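Local structure of 6b protein (Agrobacterium tumefaciens, 3AQ3) at residues Y69-T74 with G120-H125; N87-G92 with L162-E167. The protein disturbs plant cell proliferation, probably by an ADP-ribosylation-related toxin activity that affects the host miRNA machinery. All blocks are in the same frame, centred on the assembly; numbering follows the deposited sequence.

Contact 1 is largely buried and joins the end of edge strand 66-70 and the start of helix 72-79 to the loop between helix 105-115 and strand 133-137. Contact 2 is more exposed: two loops without regular structure meet where strand 93-96 begins and its antiparallel partner 154-161 ends. The chemistry follows the setting, with a short tyrosine hydroxyl bond and methyl groups in contact in contact 1, but close glycine backbones, C-H...O contacts and one weak hydrogen bond in contact 2. The two meet through Asn87, whose ND2 lies 2.9 Å from Tyr124 OH, a probable hydrogen bond that ties the 87-92 loop to the 120-125 loop.

Contact 1. Residues Y69-T74 with G120-H125; sequences YVDEVT and GFVNYH
Tyr124 reaches the end of strand 66-70 with the outer edge of its ring. From CB the side chain runs past Asn109 and Leu112 of helix 105-115, which it touches. Farther out, CE2 lies 3.3 Å from Tyr69 O, which sits at the ring edge and in its plane. At the tip, OH donates to Tyr69 O over 2.6 Å, with a C=O...donor angle of 133° and the donor only 19° out of the carbonyl plane. The same hydroxyl also bonds to Asn87 ND2 and accepts from a water that takes the N-H of Tyr69, so direct and water-mediated links hold both polar backbone atoms of Tyr69. Tyrosine suits the place because its rigid ring is apolar along its length and polar at the end.

Val122 CG2 touches two methyls at once, 4.1 Å from both Val70 CG1 and Thr74 CG2. Chi1 of -56° sets Thr74 OG1 beside its own backbone N, where it donates to Asp71 OD1 at 2.6 Å, and leaves CG2 to meet Val122. Phe121 CE1 comes 3.7 Å from Thr74 OG1, which lies at the ring edge near its plane. Asp71, the N-cap, also accepts from Thr74 N. The loop thus covers the junction between edge strand 66-70 and helix 72-79, while Pro85 of strand 83-85 packs against Val70, Thr74 and Phe121.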
loop_
_atom_site.group_PDB
_atom_site.type_symbol
_atom_site.label_atom_id
_atom_site.label_comp_id
_atom_site.label_asym_id
_atom_site.label_seq_id
_atom_site.Cartn_x
_atom_site.Cartn_y
_atom_site.Cartn_z
ATOM N N TYR A 69 0.704 5.876 0.187
ATOM C CA TYR A 69 0.148 7.223 0.150
ATOM C C TYR A 69 -0.024 7.712 -1.265
ATOM O O TYR A 69 0.822 7.441 -2.129
ATOM C CB TYR A 69 0.996 8.175 1.002
ATOM C CG TYR A 69 0.837 7.850 2.476
ATOM C CD1 TYR A 69 1.762 7.025 3.139
ATOM C CD2 TYR A 69 -0.277 8.310 3.196
ATOM C CE1 TYR A 69 1.593 6.686 4.491
ATOM C CE2 TYR A 69 -0.455 7.971 4.556
ATOM C CZ TYR A 69 0.482 7.159 5.184
ATOM O OH TYR A 69 0.338 6.849 6.514
ATOM N N VAL A 70 -1.139 8.404 -1.507
ATOM C CA VAL A 70 -1.545 8.785 -2.868
ATOM C C VAL A 70 -2.278 10.129 -2.848
ATOM O O VAL A 70 -2.633 10.633 -1.789
ATOM C CB VAL A 70 -2.484 7.704 -3.549
ATOM C CG1 VAL A 70 -1.777 6.359 -3.730
ATOM C CG2 VAL A 70 -3.768 7.527 -2.765
ATOM N N ASP A 71 -2.488 10.690 -4.030
ATOM C CA ASP A 71 -3.307 11.873 -4.218
ATOM C C ASP A 71 -4.799 11.496 -4.277
ATOM O O ASP A 71 -5.148 10.322 -4.330
ATOM C CB ASP A 71 -2.890 12.599 -5.510
ATOM C CG ASP A 71 -3.016 11.712 -6.745
ATOM O OD1 ASP A 71 -2.164 10.797 -6.940
ATOM O OD2 ASP A 71 -3.967 11.922 -7.532
ATOM N N GLU A 72 -5.662 12.508 -4.282
ATOM C CA GLU A 72 -7.107 12.336 -4.210
ATOM C C GLU A 72 -7.654 11.470 -5.350
ATOM O O GLU A 72 -8.460 10.582 -5.118
ATOM C CB GLU A 72 -7.787 13.716 -4.228
ATOM C CG GLU A 72 -9.319 13.690 -4.026
ATOM C CD GLU A 72 -9.926 15.085 -3.869
ATOM O OE1 GLU A 72 -9.424 16.024 -4.525
ATOM O OE2 GLU A 72 -10.904 15.243 -3.096
ATOM N N VAL A 73 -7.196 11.730 -6.569
ATOM C CA VAL A 73 -7.713 11.070 -7.775
ATOM C C VAL A 73 -7.270 9.604 -7.852
ATOM O O VAL A 73 -8.091 8.724 -8.121
ATOM C CB VAL A 73 -7.350 11.873 -9.050
ATOM C CG1 VAL A 73 -7.721 11.120 -10.317
ATOM C CG2 VAL A 73 -8.068 13.224 -9.031
ATOM N N THR A 74 -5.986 9.351 -7.582
ATOM C CA THR A 74 -5.450 7.992 -7.474
ATOM C C THR A 74 -6.170 7.119 -6.432
ATOM O O THR A 74 -6.473 5.949 -6.698
ATOM C CB THR A 74 -3.940 8.014 -7.160
ATOM O OG1 THR A 74 -3.264 8.787 -8.151
ATOM C CG2 THR A 74 -3.361 6.614 -7.140
ATOM N N GLY A 120 7.600 6.672 -11.288
ATOM C CA GLY A 120 6.438 5.820 -11.008
ATOM C C GLY A 120 5.124 6.557 -11.210
ATOM O O GLY A 120 5.123 7.764 -11.442
ATOM N N PHE A 121 4.005 5.834 -11.118
ATOM C CA PHE A 121 2.672 6.425 -11.303
ATOM C C PHE A 121 2.396 7.593 -10.339
ATOM O O PHE A 121 1.855 8.634 -10.741
ATOM C CB PHE A 121 1.582 5.359 -11.175
ATOM C CG PHE A 121 0.217 5.854 -11.562
ATOM C CD1 PHE A 121 -0.651 6.375 -10.595
ATOM C CD2 PHE A 121 -0.183 5.840 -12.896
ATOM C CE1 PHE A 121 -1.913 6.856 -10.942
ATOM C CE2 PHE A 121 -1.442 6.319 -13.266
ATOM C CZ PHE A 121 -2.311 6.832 -12.279
ATOM N N VAL A 122 2.759 7.406 -9.074
ATOM C CA VAL A 122 2.678 8.464 -8.077
ATOM C C VAL A 122 4.084 9.044 -7.906
ATOM O O VAL A 122 5.050 8.306 -7.720
ATOM C CB VAL A 122 2.129 7.923 -6.707
ATOM C CG1 VAL A 122 2.279 8.959 -5.585
ATOM C CG2 VAL A 122 0.664 7.434 -6.841
ATOM N N ASN A 123 4.198 10.362 -7.976
ATOM C CA ASN A 123 5.483 11.041 -7.827
ATOM C C ASN A 123 5.455 12.024 -6.655
ATOM O O ASN A 123 4.978 13.165 -6.796
ATOM C CB ASN A 123 5.861 11.738 -9.152
ATOM C CG ASN A 123 7.255 12.382 -9.122
ATOM O OD1 ASN A 123 7.942 12.376 -8.107
ATOM N ND2 ASN A 123 7.658 12.952 -10.239
ATOM N N TYR A 124 5.977 11.580 -5.506
ATOM C CA TYR A 124 5.951 12.362 -4.271
ATOM C C TYR A 124 6.709 13.672 -4.354
ATOM O O TYR A 124 6.555 14.529 -3.486
ATOM C CB TYR A 124 6.475 11.549 -3.080
ATOM C CG TYR A 124 5.645 10.322 -2.782
ATOM C CD1 TYR A 124 6.225 9.049 -2.787
ATOM C CD2 TYR A 124 4.271 10.427 -2.522
ATOM C CE1 TYR A 124 5.467 7.914 -2.524
ATOM C CE2 TYR A 124 3.511 9.299 -2.271
ATOM C CZ TYR A 124 4.112 8.041 -2.276
ATOM O OH TYR A 124 3.362 6.909 -2.011
ATOM N N HIS A 125 7.527 13.813 -5.395
ATOM C CA HIS A 125 8.266 15.044 -5.653
ATOM C C HIS A 125 7.352 16.177 -6.147
ATOM O O HIS A 125 7.774 17.328 -6.199
ATOM C CB HIS A 125 9.452 14.787 -6.596
ATOM C CG HIS A 125 10.494 13.894 -6.002
ATOM N ND1 HIS A 125 11.673 14.373 -5.471
ATOM C CD2 HIS A 125 10.515 12.553 -5.816
ATOM C CE1 HIS A 125 12.379 13.365 -4.990
ATOM N NE2 HIS A 125 11.699 12.249 -5.191
HETATM O O HOH W 1 3.643 5.294 0.330
#

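Contact 2. Residues N87-G92 with L162-E167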
loop_
_atom_site.group_PDB
_atom_site.type_symbol
_atom_site.label_atom_id
_atom_site.label_comp_id
_atom_site.label_asym_id
_atom_site.label_seq_id
_atom_site.Cartn_x
_atom_site.Cartn_y
_atom_site.Cartn_z
ATOM N N ASN A 87 5.037 4.006 -7.043
ATOM C CA ASN A 87 5.420 5.338 -6.575
ATOM C C ASN A 87 6.927 5.556 -6.639
ATOM O O ASN A 87 7.447 6.465 -5.991
ATOM C CB ASN A 87 4.899 5.601 -5.159
ATOM C CG ASN A 87 5.274 4.495 -4.176
ATOM O OD1 ASN A 87 6.179 3.692 -4.425
ATOM N ND2 ASN A 87 4.571 4.445 -3.059
ATOM N N SER A 88 7.617 4.715 -7.418
ATOM C CA SER A 88 9.053 4.853 -7.669
ATOM C C SER A 88 9.442 4.198 -8.992
ATOM O O SER A 88 8.696 3.366 -9.524
ATOM C CB SER A 88 9.894 4.321 -6.493
ATOM O OG SER A 88 9.468 3.022 -6.114
ATOM N N PRO A 89 10.594 4.594 -9.559
ATOM C CA PRO A 89 10.957 4.038 -10.861
ATOM C C PRO A 89 11.219 2.524 -10.833
ATOM O O PRO A 89 11.331 1.922 -9.758
ATOM C CB PRO A 89 12.235 4.816 -11.229
ATOM C CG PRO A 89 12.776 5.309 -9.960
ATOM C CD PRO A 89 11.607 5.551 -9.068
ATOM N N ALA A 90 11.334 1.938 -12.021
ATOM C CA ALA A 90 11.426 0.482 -12.211
ATOM C C ALA A 90 10.281 -0.282 -11.522
ATOM O O ALA A 90 10.485 -1.374 -10.980
ATOM C CB ALA A 90 12.813 -0.060 -11.796
ATOM N N PHE A 91 9.091 0.327 -11.536
ATOM C CA PHE A 91 7.814 -0.317 -11.157
ATOM C C PHE A 91 7.680 -0.604 -9.663
ATOM O O PHE A 91 6.951 -1.500 -9.252
ATOM C CB PHE A 91 7.543 -1.581 -12.009
ATOM C CG PHE A 91 7.705 -1.363 -13.493
ATOM C CD1 PHE A 91 8.699 -2.035 -14.199
ATOM C CD2 PHE A 91 6.882 -0.470 -14.179
ATOM C CE1 PHE A 91 8.871 -1.831 -15.571
ATOM C CE2 PHE A 91 7.040 -0.252 -15.546
ATOM C CZ PHE A 91 8.033 -0.939 -16.250
ATOM N N GLY A 92 8.361 0.200 -8.857
ATOM C CA GLY A 92 8.425 -0.021 -7.430
ATOM C C GLY A 92 7.258 0.600 -6.694
ATOM O O GLY A 92 6.869 1.745 -6.967
ATOM N N LEU A 162 9.450 -4.589 -5.773
ATOM C CA LEU A 162 10.297 -4.260 -6.928
ATOM C C LEU A 162 10.993 -2.913 -6.738
ATOM O O LEU A 162 11.290 -2.525 -5.603
ATOM C CB LEU A 162 9.504 -4.317 -8.240
ATOM C CG LEU A 162 8.703 -5.594 -8.502
ATOM C CD1 LEU A 162 7.965 -5.483 -9.849
ATOM C CD2 LEU A 162 9.601 -6.843 -8.442
ATOM N N GLY A 163 11.237 -2.205 -7.838
ATOM C CA GLY A 163 11.974 -0.954 -7.795
ATOM C C GLY A 163 13.462 -1.193 -7.628
ATOM O O GLY A 163 13.956 -2.314 -7.786
ATOM N N ASN A 164 14.185 -0.129 -7.314
ATOM C CA ASN A 164 15.627 -0.221 -7.145
ATOM C C ASN A 164 15.964 -0.194 -5.652
ATOM O O ASN A 164 16.426 0.821 -5.116
ATOM C CB ASN A 164 16.325 0.902 -7.923
ATOM C CG ASN A 164 15.983 0.885 -9.417
ATOM O OD1 ASN A 164 16.158 -0.135 -10.102
ATOM N ND2 ASN A 164 15.497 2.019 -9.927
ATOM N N TYR A 165 15.688 -1.315 -4.987
ATOM C CA TYR A 165 15.842 -1.424 -3.537
ATOM C C TYR A 165 16.542 -2.718 -3.157
ATOM O O TYR A 165 16.477 -3.708 -3.889
ATOM C CB TYR A 165 14.478 -1.340 -2.832
ATOM C CG TYR A 165 13.778 -0.012 -3.021
ATOM C CD1 TYR A 165 12.854 0.166 -4.054
ATOM C CD2 TYR A 165 14.056 1.074 -2.187
ATOM C CE1 TYR A 165 12.216 1.390 -4.245
ATOM C CE2 TYR A 165 13.422 2.306 -2.375
ATOM C CZ TYR A 165 12.507 2.456 -3.409
ATOM O OH TYR A 165 11.865 3.664 -3.607
ATOM N N VAL A 166 17.220 -2.691 -2.014
ATOM C CA VAL A 166 17.773 -3.898 -1.404
ATOM C C VAL A 166 17.207 -4.064 0.014
ATOM O O VAL A 166 16.807 -3.086 0.640
ATOM C CB VAL A 166 19.328 -3.902 -1.406
ATOM C CG1 VAL A 166 19.863 -3.974 -2.834
ATOM C CG2 VAL A 166 19.892 -2.679 -0.667
ATOM N N GLU A 167 17.155 -5.308 0.489
ATOM C CA GLU A 167 16.738 -5.651 1.856
ATOM C C GLU A 167 17.606 -4.906 2.893
ATOM O O GLU A 167 18.819 -4.780 2.716
ATOM C CB GLU A 167 16.861 -7.168 2.034
ATOM C CG GLU A 167 15.878 -7.829 3.003
ATOM C CD GLU A 167 15.884 -9.357 2.862
ATOM O OE1 GLU A 167 15.192 -9.885 1.950
ATOM O OE2 GLU A 167 16.594 -10.032 3.653
#
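Gly92 and Gly163 bring the two backbones together, their CA atoms 3.7 Å apart, a closeness possible because neither carries a side chain. Gly163 also has a positive phi (76°), readily adopted by glycine. The 87-92 loop is held in shape by a classic beta bulge: Asn87 and Ser88 both face Gly92, whose O accepts from Asn87 N at 2.9 Å and more weakly from Ser88 N. Between the loops, Gly163 N gives a weak hydrogen bond to Ala90 O (3.3 Å, 132° at the hydrogen), and Gly163 CA makes a C-H...O contact of 3.5 Å to Pro89 O.

Side chains flank the glycines. Ser88 OG, placed between its own N and carbonyl carbon (chi1 50°), turns back to Gly92 O in a weak bond and lies at the edge of the Tyr165 ring, near its plane. Tyr165 OH is 3.5 Å from Ser88 OG, a contact and not a hydrogen bond; the polar partner of the hydroxyl is Ser115 O. On the more exposed side the small Ala90 CB rests against the amide end of Asn164, 3.8 Å from its OD1. Leu162 CB is 3.9 Å from Phe91 O, and the Leu162 side chain also touches Phe191 and Leu193.

With no charged pair and a single weak hydrogen bond across it, the contact appears to depend on close backbone packing; the bulge bonds hold only the conformation of the 87-92 loop.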